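Local coordinates for protein 2,3-dimethylmalate lyase (Aspergillus niger, PDB 3FA4) that is a magnesium-binding lyase, a tetrameric member of the phosphoenolpyruvate phosphomutase family with a TIM-barrel type of fold, at residues B[171-176]-B[199-204]; B[190-195]-B[231-236]; B[69-74]-B[107-112]; B[20-25]-B[82-87]; B[48-53]-B[60-65]. All coordinates share one frame; numbering follows the deposited sequence.

Contact 1: B[171-176]-B[199-204]; sequences ESVARL and RQVIQD
Val173 carries this contact, reaching with a different methyl to each of two residues of the facing helix: CG2 goes to Val201 and CG1 to Asp204. The evidence for plain van der Waals packing is in the distances. Val173 CG2 lies 4.0 Å from Val201 CG2, and Val173 CG1 lies 4.2 Å from Asp204 CB, with no hydrogen bond between the two segments. The closest CA pair is Val173 CA and Val201 CA, 7.4 Å apart. Each valine is turned to suit. In Val173, CG1 is anti to the backbone N (chi1 173°), which leaves CG2 beside that N and spreads the methyls toward separate targets. In Val201 the first torsion of 70° sets CG2 anti to the backbone N and aims it across the gap, while CG1 takes no part. The two valine side chains cross obliquely; Val173 and Asp204 meet at about a right angle.

Asp204 offers its CB here, not its carboxylate, whose OD2 is hydrogen-bonded to Tyr169 on the same helix as Val173. On the far flank of that helix, Arg175 NE lies 3.2 Å from Glu171 OE2 in a salt bridge, approaching from above the carboxylate plane, 38° out of it. Arg175 NH1 has a second acid partner in Asp116.

Val173 thus joins helix 169-181 to helix 195-204, the two helices on either side of strand 186-189 in the chain. Leu176, one turn on, reaches inward to Thr161 of strand 156-161, and Ile202 of the second helix touches Phe233.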
# COMPACT_ATOMS: atom_id res chain seq x y z
N GLU B 171 1.65 39.28 -9.10
CA GLU B 171 2.58 38.21 -9.37
C GLU B 171 1.74 36.96 -9.43
O GLU B 171 2.00 36.08 -10.28
CB GLU B 171 3.69 38.10 -8.29
CG GLU B 171 4.74 36.90 -8.43
CD GLU B 171 5.30 36.67 -9.85
OE1 GLU B 171 5.03 37.45 -10.79
OE2 GLU B 171 6.03 35.67 -10.05
N SER B 172 0.73 36.91 -8.54
CA SER B 172 -0.22 35.78 -8.43
C SER B 172 -0.98 35.60 -9.73
O SER B 172 -1.07 34.51 -10.27
CB SER B 172 -1.26 36.06 -7.34
OG SER B 172 -0.71 35.82 -6.07
N VAL B 173 -1.51 36.70 -10.21
CA VAL B 173 -2.21 36.73 -11.49
C VAL B 173 -1.25 36.33 -12.65
O VAL B 173 -1.64 35.51 -13.46
CB VAL B 173 -3.04 37.98 -11.63
CG1 VAL B 173 -3.59 38.07 -12.97
CG2 VAL B 173 -4.19 37.87 -10.66
N ALA B 174 0.00 36.84 -12.66
CA ALA B 174 1.07 36.40 -13.58
C ALA B 174 1.32 34.91 -13.65
O ALA B 174 1.37 34.35 -14.75
CB ALA B 174 2.44 37.13 -13.30
N ARG B 175 1.50 34.28 -12.50
CA ARG B 175 1.72 32.83 -12.41
C ARG B 175 0.46 32.03 -12.85
O ARG B 175 0.56 30.97 -13.51
CB ARG B 175 2.11 32.43 -10.96
CG ARG B 175 3.52 32.81 -10.52
CD ARG B 175 3.71 32.58 -9.08
NE ARG B 175 5.12 32.84 -8.74
CZ ARG B 175 6.00 31.91 -8.39
NH1 ARG B 175 5.68 30.63 -8.26
NH2 ARG B 175 7.23 32.26 -8.19
N LEU B 176 -0.72 32.52 -12.49
CA LEU B 176 -1.96 31.91 -13.06
C LEU B 176 -2.00 31.91 -14.57
O LEU B 176 -2.27 30.88 -15.14
CB LEU B 176 -3.26 32.48 -12.49
CG LEU B 176 -3.46 32.01 -11.05
CD1 LEU B 176 -4.66 32.67 -10.44
CD2 LEU B 176 -3.47 30.45 -10.95
N ARG B 199 -13.66 39.66 -6.98
CA ARG B 199 -14.19 40.23 -8.19
C ARG B 199 -13.10 40.61 -9.22
O ARG B 199 -13.21 40.23 -10.36
CB ARG B 199 -15.10 41.41 -7.86
CG ARG B 199 -16.30 41.02 -6.99
CD ARG B 199 -17.33 42.22 -6.85
NE ARG B 199 -18.23 41.84 -5.77
CZ ARG B 199 -18.17 42.31 -4.52
NH1 ARG B 199 -17.31 43.29 -4.19
NH2 ARG B 199 -19.00 41.80 -3.61
N GLN B 200 -12.00 41.27 -8.79
CA GLN B 200 -10.87 41.57 -9.68
C GLN B 200 -10.30 40.32 -10.38
O GLN B 200 -10.03 40.37 -11.61
CB GLN B 200 -9.76 42.34 -8.94
CG GLN B 200 -8.76 43.03 -9.87
CD GLN B 200 -9.45 44.09 -10.71
OE1 GLN B 200 -9.40 44.10 -11.95
NE2 GLN B 200 -10.17 44.96 -10.03
N VAL B 201 -10.10 39.22 -9.66
CA VAL B 201 -9.38 38.08 -10.25
C VAL B 201 -10.24 37.37 -11.27
O VAL B 201 -9.71 36.87 -12.26
CB VAL B 201 -8.72 37.10 -9.22
CG1 VAL B 201 -9.76 36.33 -8.48
CG2 VAL B 201 -7.69 36.15 -9.89
N ILE B 202 -11.57 37.38 -11.05
CA ILE B 202 -12.53 36.92 -12.05
C ILE B 202 -12.39 37.76 -13.33
O ILE B 202 -12.32 37.21 -14.43
CB ILE B 202 -13.99 36.90 -11.49
CG1 ILE B 202 -14.12 35.72 -10.53
CG2 ILE B 202 -15.06 36.76 -12.61
CD1 ILE B 202 -15.10 35.96 -9.45
N GLN B 203 -12.32 39.08 -13.18
CA GLN B 203 -12.16 39.98 -14.34
C GLN B 203 -10.78 39.90 -15.01
O GLN B 203 -10.70 39.93 -16.21
CB GLN B 203 -12.50 41.42 -13.94
CG GLN B 203 -11.94 42.47 -14.89
CD GLN B 203 -12.18 43.91 -14.42
OE1 GLN B 203 -13.31 44.25 -13.98
NE2 GLN B 203 -11.14 44.79 -14.56
N ASP B 204 -9.71 39.74 -14.22
CA ASP B 204 -8.35 39.58 -14.69
C ASP B 204 -8.04 38.32 -15.47
O ASP B 204 -7.21 38.35 -16.41
CB ASP B 204 -7.38 39.72 -13.51
CG ASP B 204 -7.19 41.17 -13.10
OD1 ASP B 204 -7.63 42.06 -13.84
OD2 ASP B 204 -6.63 41.44 -12.05

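Contact 2: B[190-195]-B[231-236]; sequences EGITSR and MGFRII
The Phe233 ring meets Ile192 obliquely through its outer end, CZ lying 4.4 Å from Ile192 CD1. A sulfur lies at the ring's edge: Met231 SD, from the same segment, is in the ring plane, 3.9 Å from Phe233 CE1. With chi2 at 96° the ring plane stands nearly perpendicular to the CA-CB-CG plane of Phe233.

Met231 then goes on past the ring to make the closer contact. Its chain is extended beyond CG, and the terminal methyl CE sits 3.8 Å from both Arg195 CB and Arg195 CG, so it packs on the aliphatic root of the arginine. The two side chains cross at about a right angle, the arginine being extended from CG to NE. Its charged end is used outside the contact: Arg195 NH1 makes a salt bridge with Glu227 on helix 225-231. No hydrogen bond links the two segments, and the packing is purely apolar.

Both segments turn at helix ends. Gly232, at a phi of 117°, is the C-prime residue of a Schellman motif that ends helix 225-231, with Phe233 N bonded to Ala228 O and Gly232 N to Lys229 O. Ser194 is the N-cap of helix 195-204, its OG bonded to Met197 N.

The loop 190-195 leaves strand 186-189, while 231-236 leads into strand 235-238. Helix 195-204 runs along both: Ile192 rests on its Met197 and Ala198, and Met231 and Phe233 on its Ile202. Leu212 of strand 211-213 touches both Ile192 and Phe233, so the two segments pack between that strand and helix 195-204.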
# COMPACT_ATOMS: atom_id res chain seq x y z
N GLU B 190 -5.14 31.00 -3.99
CA GLU B 190 -5.28 30.62 -2.61
C GLU B 190 -5.26 31.84 -1.74
O GLU B 190 -4.39 32.72 -1.86
CB GLU B 190 -4.18 29.61 -2.21
CG GLU B 190 -4.09 29.28 -0.65
CD GLU B 190 -5.32 28.51 -0.08
OE1 GLU B 190 -6.39 28.45 -0.74
OE2 GLU B 190 -5.25 28.00 1.05
N GLY B 191 -6.23 31.89 -0.86
CA GLY B 191 -6.29 32.95 0.15
C GLY B 191 -6.63 34.34 -0.31
O GLY B 191 -6.08 35.32 0.21
N ILE B 192 -7.55 34.44 -1.28
CA ILE B 192 -8.07 35.73 -1.66
C ILE B 192 -8.44 36.50 -0.39
O ILE B 192 -9.10 35.95 0.47
CB ILE B 192 -9.27 35.56 -2.60
CG1 ILE B 192 -8.78 35.02 -3.94
CG2 ILE B 192 -10.05 36.90 -2.74
CD1 ILE B 192 -9.73 34.07 -4.52
N THR B 193 -7.98 37.75 -0.26
CA THR B 193 -8.17 38.54 0.99
C THR B 193 -9.41 39.44 1.16
O THR B 193 -9.64 39.95 2.26
CB THR B 193 -6.94 39.35 1.32
OG1 THR B 193 -6.73 40.34 0.32
CG2 THR B 193 -5.71 38.44 1.39
N SER B 194 -10.16 39.69 0.11
CA SER B 194 -11.40 40.46 0.18
C SER B 194 -12.35 40.02 -0.94
O SER B 194 -11.95 39.34 -1.88
CB SER B 194 -11.14 41.94 -0.05
OG SER B 194 -10.79 42.12 -1.40
N ARG B 195 -13.63 40.45 -0.85
CA ARG B 195 -14.58 40.28 -1.94
C ARG B 195 -14.17 41.10 -3.14
O ARG B 195 -14.47 40.78 -4.27
CB ARG B 195 -15.97 40.70 -1.49
CG ARG B 195 -16.60 39.80 -0.47
CD ARG B 195 -18.06 40.27 -0.15
NE ARG B 195 -18.23 39.86 1.22
CZ ARG B 195 -18.91 38.81 1.64
NH1 ARG B 195 -19.64 38.08 0.82
NH2 ARG B 195 -18.91 38.52 2.92
N MET B 231 -20.53 36.15 -8.33
CA MET B 231 -19.30 36.87 -8.62
C MET B 231 -18.72 36.33 -9.94
O MET B 231 -17.97 37.00 -10.59
CB MET B 231 -18.22 36.71 -7.53
CG MET B 231 -18.54 37.30 -6.26
SD MET B 231 -17.29 36.90 -5.07
CE MET B 231 -17.64 38.16 -3.77
N GLY B 232 -18.99 35.08 -10.28
CA GLY B 232 -18.48 34.51 -11.50
C GLY B 232 -17.53 33.35 -11.36
O GLY B 232 -16.91 32.96 -12.36
N PHE B 233 -17.40 32.76 -10.17
CA PHE B 233 -16.52 31.55 -9.99
C PHE B 233 -17.24 30.38 -10.58
O PHE B 233 -18.48 30.43 -10.78
CB PHE B 233 -16.28 31.24 -8.52
CG PHE B 233 -15.33 32.18 -7.86
CD1 PHE B 233 -15.80 33.27 -7.15
CD2 PHE B 233 -13.94 32.01 -8.02
CE1 PHE B 233 -14.90 34.16 -6.55
CE2 PHE B 233 -13.03 32.89 -7.42
CZ PHE B 233 -13.50 33.96 -6.69
N ARG B 234 -16.50 29.35 -10.90
CA ARG B 234 -17.04 28.15 -11.46
C ARG B 234 -17.05 26.99 -10.50
O ARG B 234 -17.77 26.08 -10.67
CB ARG B 234 -16.35 27.79 -12.74
CG ARG B 234 -16.42 28.88 -13.72
CD ARG B 234 -17.80 29.07 -14.30
NE ARG B 234 -17.83 28.37 -15.56
CZ ARG B 234 -18.51 27.28 -15.81
NH1 ARG B 234 -19.32 26.75 -14.94
NH2 ARG B 234 -18.38 26.73 -16.98
N ILE B 235 -16.25 27.07 -9.46
CA ILE B 235 -16.19 26.03 -8.44
C ILE B 235 -15.99 26.71 -7.11
O ILE B 235 -15.17 27.68 -6.97
CB ILE B 235 -15.03 25.03 -8.74
CG1 ILE B 235 -15.12 24.53 -10.19
CG2 ILE B 235 -14.80 23.99 -7.59
CD1 ILE B 235 -13.84 23.86 -10.74
N ILE B 236 -16.74 26.20 -6.14
CA ILE B 236 -16.45 26.47 -4.72
C ILE B 236 -16.24 25.14 -3.97
O ILE B 236 -16.97 24.15 -4.19
CB ILE B 236 -17.59 27.37 -4.08
CG1 ILE B 236 -17.15 27.98 -2.73
CG2 ILE B 236 -18.91 26.56 -3.97
CD1 ILE B 236 -18.15 29.03 -2.18

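Contact 3: B[69-74]-B[107-112]; sequences ANAEMI and SGVAAF
Segment 69-74 of helix 64-75 and the end of helix 94-107 come together closely, with Glu72 CA 4.7 Å from Ser107 CA, and segment 107-112 then turns off at Gly108, whose phi of 97° marks a Schellman motif before strand 111-114. The side chain of Glu72 runs alongside Ser107. With CG anti to the backbone N (chi1 -173°) and the rest extended, the whole length of the glutamate passes the serine: Glu72 CB is 3.5 Å from Ser107 CB, and Glu72 OE2 ends 3.0 Å from Ser107 OG. The serine has a single proton for two acceptors within reach, OE2 and Gln103 O of its own helix, so this bond is not settled.

In the TIM-barrel order these are consecutive outer helices: helix 64-75 leads into strand 83-86, and helix 94-107 follows it, a run of beta-alpha-beta units.

Charge gathers around Glu72. OE2 makes a salt bridge with Arg68 NE of its own helix, while OE1 bridges to Arg106 and Arg68 of the third subunit, an environment that would probably keep the carboxylate ionised and ties it into the subunit interface. On the barrel side of the helix the chemistry turns apolar: Ala71 CB meets Val109 CG2 at 3.7 Å, and both side chains rest on Ala85 of strand 83-86.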
# COMPACT_ATOMS: atom_id res chain seq x y z
N ALA B 69 -4.38 6.56 -3.08
CA ALA B 69 -5.23 5.48 -2.54
C ALA B 69 -6.53 6.08 -1.98
O ALA B 69 -7.64 5.54 -2.21
CB ALA B 69 -4.51 4.65 -1.56
N ASN B 70 -6.39 7.27 -1.39
CA ASN B 70 -7.53 7.96 -0.74
C ASN B 70 -8.43 8.56 -1.80
O ASN B 70 -9.62 8.35 -1.70
CB ASN B 70 -7.10 8.95 0.37
CG ASN B 70 -8.20 9.18 1.44
OD1 ASN B 70 -8.75 8.26 1.96
ND2 ASN B 70 -8.46 10.41 1.76
N ALA B 71 -7.88 9.21 -2.83
CA ALA B 71 -8.71 9.76 -3.95
C ALA B 71 -9.43 8.70 -4.77
O ALA B 71 -10.59 8.91 -5.13
CB ALA B 71 -7.89 10.75 -4.89
N GLU B 72 -8.75 7.60 -5.13
CA GLU B 72 -9.41 6.49 -5.76
C GLU B 72 -10.55 5.88 -4.98
O GLU B 72 -11.54 5.45 -5.57
CB GLU B 72 -8.46 5.38 -6.07
CG GLU B 72 -9.14 4.27 -6.90
CD GLU B 72 -8.19 3.23 -7.47
OE1 GLU B 72 -8.65 2.20 -7.98
OE2 GLU B 72 -6.98 3.41 -7.34
N MET B 73 -10.38 5.74 -3.67
CA MET B 73 -11.44 5.28 -2.84
C MET B 73 -12.64 6.25 -2.83
O MET B 73 -13.80 5.81 -2.96
CB MET B 73 -10.91 5.03 -1.44
CG MET B 73 -11.91 4.36 -0.52
SD MET B 73 -12.88 5.55 0.42
CE MET B 73 -11.57 6.61 1.17
N ILE B 74 -12.38 7.56 -2.66
CA ILE B 74 -13.50 8.55 -2.65
C ILE B 74 -14.20 8.69 -4.02
O ILE B 74 -15.40 8.74 -4.10
CB ILE B 74 -13.00 9.92 -2.05
CG1 ILE B 74 -12.49 9.69 -0.60
CG2 ILE B 74 -14.07 11.01 -2.13
CD1 ILE B 74 -11.55 10.83 0.06
N SER B 107 -7.57 5.93 -11.56
CA SER B 107 -8.41 5.92 -10.35
C SER B 107 -9.80 6.55 -10.44
O SER B 107 -10.63 6.31 -9.62
CB SER B 107 -7.70 6.66 -9.26
OG SER B 107 -6.53 5.98 -8.86
N GLY B 108 -10.02 7.38 -11.41
CA GLY B 108 -11.34 7.93 -11.66
C GLY B 108 -11.51 9.29 -11.04
O GLY B 108 -12.64 9.80 -10.96
N VAL B 109 -10.38 9.92 -10.67
CA VAL B 109 -10.39 11.30 -10.14
C VAL B 109 -10.85 12.26 -11.23
O VAL B 109 -10.39 12.10 -12.32
CB VAL B 109 -9.06 11.70 -9.58
CG1 VAL B 109 -9.16 13.10 -8.98
CG2 VAL B 109 -8.68 10.69 -8.50
N ALA B 110 -11.81 13.18 -10.96
CA ALA B 110 -12.24 14.17 -11.96
C ALA B 110 -11.32 15.42 -12.19
O ALA B 110 -11.28 15.95 -13.29
CB ALA B 110 -13.69 14.58 -11.74
N ALA B 111 -10.65 15.91 -11.17
CA ALA B 111 -9.80 17.07 -11.27
C ALA B 111 -8.80 16.96 -10.12
O ALA B 111 -9.08 16.30 -9.16
CB ALA B 111 -10.64 18.34 -11.11
N PHE B 112 -7.63 17.59 -10.22
CA PHE B 112 -6.70 17.65 -9.06
C PHE B 112 -6.03 18.99 -9.10
O PHE B 112 -5.80 19.51 -10.17
CB PHE B 112 -5.62 16.54 -9.10
CG PHE B 112 -4.81 16.48 -10.37
CD1 PHE B 112 -3.63 17.19 -10.50
CD2 PHE B 112 -5.21 15.70 -11.43
CE1 PHE B 112 -2.85 17.10 -11.66
CE2 PHE B 112 -4.47 15.62 -12.60
CZ PHE B 112 -3.28 16.32 -12.72

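Contact 4: B[20-25]-B[82-87]; sequences IVAPGV and PVIADA. With MG (magnesium ion), chain N.
Asp86 OD2 binds the magnesium ion at 2.3 Å, and the other oxygen of the same carboxylate holds one of the metal's waters. Asp86 OD1 lies 3.2 Å from the magnesium, too far for a second bond of that length, but accepts a hydrogen bond from water 1 at 2.7 Å; water 1 itself sits 2.0 Å from the metal. Metal and water both help to fix the rotation of the carboxylate. Waters 1 and 2 are nearly opposite each other across the ion, and OD2 stands roughly square to water 1, geometry consistent with an octahedral shell; water 3 and Asp88 OD1 complete the five ligands modelled. A chi1 of 178° swings the Asp86 carboxylate away from the backbone N toward the ion, and the carbonyl Asp86 O accepts a hydrogen bond from Tyr104 OH.

The two segments themselves meet two residues back along the strand from Asp86, without any polar bond. Ile84 CD1 packs against two side chains of the other strand, 4.2 Å from Ala22 CB and 4.3 Å from Ile20 CG2. The strands are not paired: Ala22 CA and Ile84 CA are 7.9 Å apart, and strand 42-44 comes between them in the sheet. Ile235 of strand 235-238 joins the same cluster, touching both Ile20 and Ile84. Residues of the other parity look outward, Val83 and Ala85 onto helix 64-75.

Inward methyls from non-adjacent parallel strands make a TIM-barrel core; Asp86 and Asp88, at and just after the C-terminal end of strand 83-86, place the magnesium at the barrel mouth, where TIM-barrel active sites lie.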
# COMPACT_ATOMS: atom_id res chain seq x y z
N ILE B 20 -20.11 24.42 -9.62
CA ILE B 20 -19.71 23.20 -8.88
C ILE B 20 -19.48 23.48 -7.38
O ILE B 20 -18.72 24.38 -7.02
CB ILE B 20 -18.44 22.59 -9.54
CG1 ILE B 20 -18.75 22.26 -11.01
CG2 ILE B 20 -17.96 21.30 -8.81
CD1 ILE B 20 -17.91 22.94 -11.98
N VAL B 21 -20.18 22.73 -6.53
CA VAL B 21 -20.20 22.96 -5.11
C VAL B 21 -19.69 21.67 -4.55
O VAL B 21 -20.32 20.65 -4.72
CB VAL B 21 -21.63 23.28 -4.52
CG1 VAL B 21 -21.54 23.41 -2.97
CG2 VAL B 21 -22.20 24.55 -5.12
N ALA B 22 -18.55 21.72 -3.89
CA ALA B 22 -17.91 20.52 -3.55
C ALA B 22 -17.45 20.57 -2.11
O ALA B 22 -16.44 21.20 -1.80
CB ALA B 22 -16.78 20.22 -4.53
N PRO B 23 -18.20 19.91 -1.18
CA PRO B 23 -17.73 19.91 0.17
C PRO B 23 -16.47 19.13 0.36
O PRO B 23 -16.23 18.09 -0.31
CB PRO B 23 -18.93 19.32 0.94
CG PRO B 23 -19.52 18.49 0.03
CD PRO B 23 -19.50 19.22 -1.26
N GLY B 24 -15.67 19.59 1.31
CA GLY B 24 -14.41 18.90 1.58
C GLY B 24 -14.66 17.64 2.40
O GLY B 24 -15.23 17.69 3.52
N VAL B 25 -14.24 16.51 1.84
CA VAL B 25 -14.26 15.20 2.49
C VAL B 25 -12.82 14.60 2.56
O VAL B 25 -11.91 15.10 1.92
CB VAL B 25 -15.25 14.23 1.85
CG1 VAL B 25 -16.62 14.82 1.83
CG2 VAL B 25 -14.73 13.64 0.50
N PRO B 82 -18.28 13.77 -9.65
CA PRO B 82 -16.91 14.31 -9.75
C PRO B 82 -16.23 14.48 -8.39
O PRO B 82 -16.84 15.08 -7.50
CB PRO B 82 -17.12 15.69 -10.36
CG PRO B 82 -18.41 15.57 -11.17
CD PRO B 82 -19.27 14.68 -10.28
N VAL B 83 -15.02 13.96 -8.25
CA VAL B 83 -14.14 14.24 -7.13
C VAL B 83 -12.97 15.11 -7.53
O VAL B 83 -12.23 14.80 -8.44
CB VAL B 83 -13.64 12.94 -6.48
CG1 VAL B 83 -12.68 13.18 -5.32
CG2 VAL B 83 -14.79 12.06 -6.08
N ILE B 84 -12.83 16.22 -6.85
CA ILE B 84 -11.66 17.15 -7.02
C ILE B 84 -10.71 16.81 -5.92
O ILE B 84 -11.12 16.90 -4.81
CB ILE B 84 -12.07 18.65 -6.90
CG1 ILE B 84 -13.20 18.92 -7.90
CG2 ILE B 84 -10.85 19.57 -7.14
CD1 ILE B 84 -13.97 20.14 -7.66
N ALA B 85 -9.47 16.40 -6.22
CA ALA B 85 -8.52 15.93 -5.24
C ALA B 85 -7.29 16.84 -5.05
O ALA B 85 -6.66 17.28 -5.98
CB ALA B 85 -8.07 14.57 -5.62
N ASP B 86 -6.87 17.06 -3.81
CA ASP B 86 -5.58 17.75 -3.60
C ASP B 86 -4.48 16.87 -4.28
O ASP B 86 -4.69 15.64 -4.35
CB ASP B 86 -5.38 18.00 -2.12
CG ASP B 86 -4.08 18.65 -1.81
OD1 ASP B 86 -3.46 19.30 -2.71
OD2 ASP B 86 -3.62 18.49 -0.66
N ALA B 87 -3.42 17.46 -4.89
CA ALA B 87 -2.27 16.68 -5.41
C ALA B 87 -0.98 17.41 -5.06
O ALA B 87 0.07 17.17 -5.68
CB ALA B 87 -2.32 16.45 -6.95
MG MG N . -1.96 19.84 0.06
O HOH W 1 -2.20 21.26 -1.33
O HOH W 2 -2.00 18.47 1.54
O HOH W 3 -3.48 20.95 1.31

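Contact 5: B[48-53]-B[60-65]; sequences GTAASV and GICTLN
Cys62 points its sulfur straight at the flank of helix 46-54, where the small side chain of Ala50 lets it come down on the backbone. Cys62 SG is 3.6 Å from both Ala50 CA and Ala50 N, and 3.8 Å from Ala50 CB. Thr49 borders the sulfur one residue earlier, its CG2 4.2 Å from Cys62 SG. The neighbouring Ile61 approaches the same alanine from another direction: its first torsion of 46° sets CG1 between the backbone N and the carbonyl carbon, and the chain folds over until Ile61 CD1 lies 4.1 Å from Ala50 CB. Ala50 is therefore met by two side chains in succession.

The loop that brings them leads from helix 46-54 into helix 64-75, on the outer layer of the TIM barrel, and the side chain of Cys62 is about 8 Å from the bound magnesium ion. Helix 64-75 opens with a capping box: the N-cap Thr63 caps a backbone N of the first turn with its side chain, and Asp66 OD2 accepts the N-H of Thr63.

Two other subunits close on these segments. Thr63 of the fourth subunit packs on Thr63, with Met96 of that subunit against Ile61; Ser52 OG is hydrogen-bonded to Asp27 of the second subunit.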
# COMPACT_ATOMS: atom_id res chain seq x y z
N GLY B 48 -7.06 17.00 5.50
CA GLY B 48 -7.85 15.93 6.06
C GLY B 48 -7.34 14.52 5.87
O GLY B 48 -7.57 13.68 6.76
N THR B 49 -6.67 14.24 4.73
CA THR B 49 -5.99 12.94 4.45
C THR B 49 -4.81 12.78 5.38
O THR B 49 -4.67 11.76 6.02
CB THR B 49 -5.53 12.84 2.95
OG1 THR B 49 -6.65 13.09 2.09
CG2 THR B 49 -4.89 11.48 2.55
N ALA B 50 -3.96 13.81 5.48
CA ALA B 50 -2.89 13.84 6.45
C ALA B 50 -3.43 13.61 7.85
O ALA B 50 -2.83 12.87 8.60
CB ALA B 50 -2.18 15.22 6.36
N ALA B 51 -4.52 14.31 8.24
CA ALA B 51 -5.14 14.12 9.59
C ALA B 51 -5.69 12.71 9.80
O ALA B 51 -5.41 12.08 10.83
CB ALA B 51 -6.22 15.17 9.83
N SER B 52 -6.44 12.17 8.82
CA SER B 52 -7.01 10.81 8.93
C SER B 52 -6.05 9.63 8.65
O SER B 52 -6.02 8.63 9.34
CB SER B 52 -8.19 10.74 7.99
OG SER B 52 -8.97 9.60 8.23
N VAL B 53 -5.25 9.74 7.63
CA VAL B 53 -4.37 8.61 7.28
C VAL B 53 -3.19 8.52 8.22
O VAL B 53 -2.80 7.45 8.59
CB VAL B 53 -4.01 8.64 5.75
CG1 VAL B 53 -2.97 7.63 5.38
CG2 VAL B 53 -5.26 8.40 4.92
N GLY B 60 3.13 18.05 4.56
CA GLY B 60 3.65 17.37 3.37
C GLY B 60 4.17 15.97 3.69
O GLY B 60 5.25 15.58 3.19
N ILE B 61 3.40 15.23 4.50
CA ILE B 61 3.74 13.85 4.96
C ILE B 61 3.02 12.71 4.21
O ILE B 61 3.38 11.55 4.38
CB ILE B 61 3.69 13.69 6.52
CG1 ILE B 61 2.41 14.32 7.06
CG2 ILE B 61 4.79 14.44 7.16
CD1 ILE B 61 1.31 13.31 7.25
N CYS B 62 2.05 13.05 3.37
CA CYS B 62 1.45 12.11 2.46
C CYS B 62 2.32 11.99 1.20
O CYS B 62 2.73 13.01 0.59
CB CYS B 62 0.04 12.54 2.09
SG CYS B 62 -1.06 12.98 3.50
N THR B 63 2.62 10.73 0.84
CA THR B 63 3.24 10.38 -0.46
C THR B 63 2.20 10.33 -1.62
O THR B 63 1.00 10.48 -1.42
CB THR B 63 3.94 9.07 -0.37
OG1 THR B 63 2.95 8.07 -0.14
CG2 THR B 63 5.01 9.02 0.83
N LEU B 64 2.67 10.07 -2.84
CA LEU B 64 1.75 9.77 -3.96
C LEU B 64 0.81 8.58 -3.58
O LEU B 64 -0.41 8.66 -3.79
CB LEU B 64 2.53 9.45 -5.25
CG LEU B 64 1.71 9.06 -6.49
CD1 LEU B 64 0.47 10.07 -6.82
CD2 LEU B 64 2.69 8.87 -7.62
N ASN B 65 1.42 7.49 -3.09
CA ASN B 65 0.72 6.30 -2.64
C ASN B 65 -0.48 6.62 -1.71
O ASN B 65 -1.60 6.23 -1.99
CB ASN B 65 1.70 5.40 -1.90
CG ASN B 65 2.88 4.96 -2.76
OD1 ASN B 65 3.59 5.78 -3.32
ND2 ASN B 65 3.13 3.67 -2.79

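Overall arrangement
Contacts 3, 4 and 5 are buried. The centre of contact 4 lies about 3 Å from the centre of the chain, and it joins two barrel strands through methyls below a magnesium site. Contact 3 shares its sheet: Ala111 O and Ala85 N lie 3.0 Å apart, probably hydrogen-bonded. Contacts 3 and 5 both use helix 64-75, one at its middle with an acid that salt-bridges to the third subunit, the other at its capped start. Contact 2, partly buried, meets contact 4 through neighbouring strands 235-238 and 20-25, and contact 1 where Ile202 reaches Phe233. Contact 1, its centre about 21 Å from that of the chain, is peripheral, yet its valines are buried; contacts 1 and 2 touch no other chain.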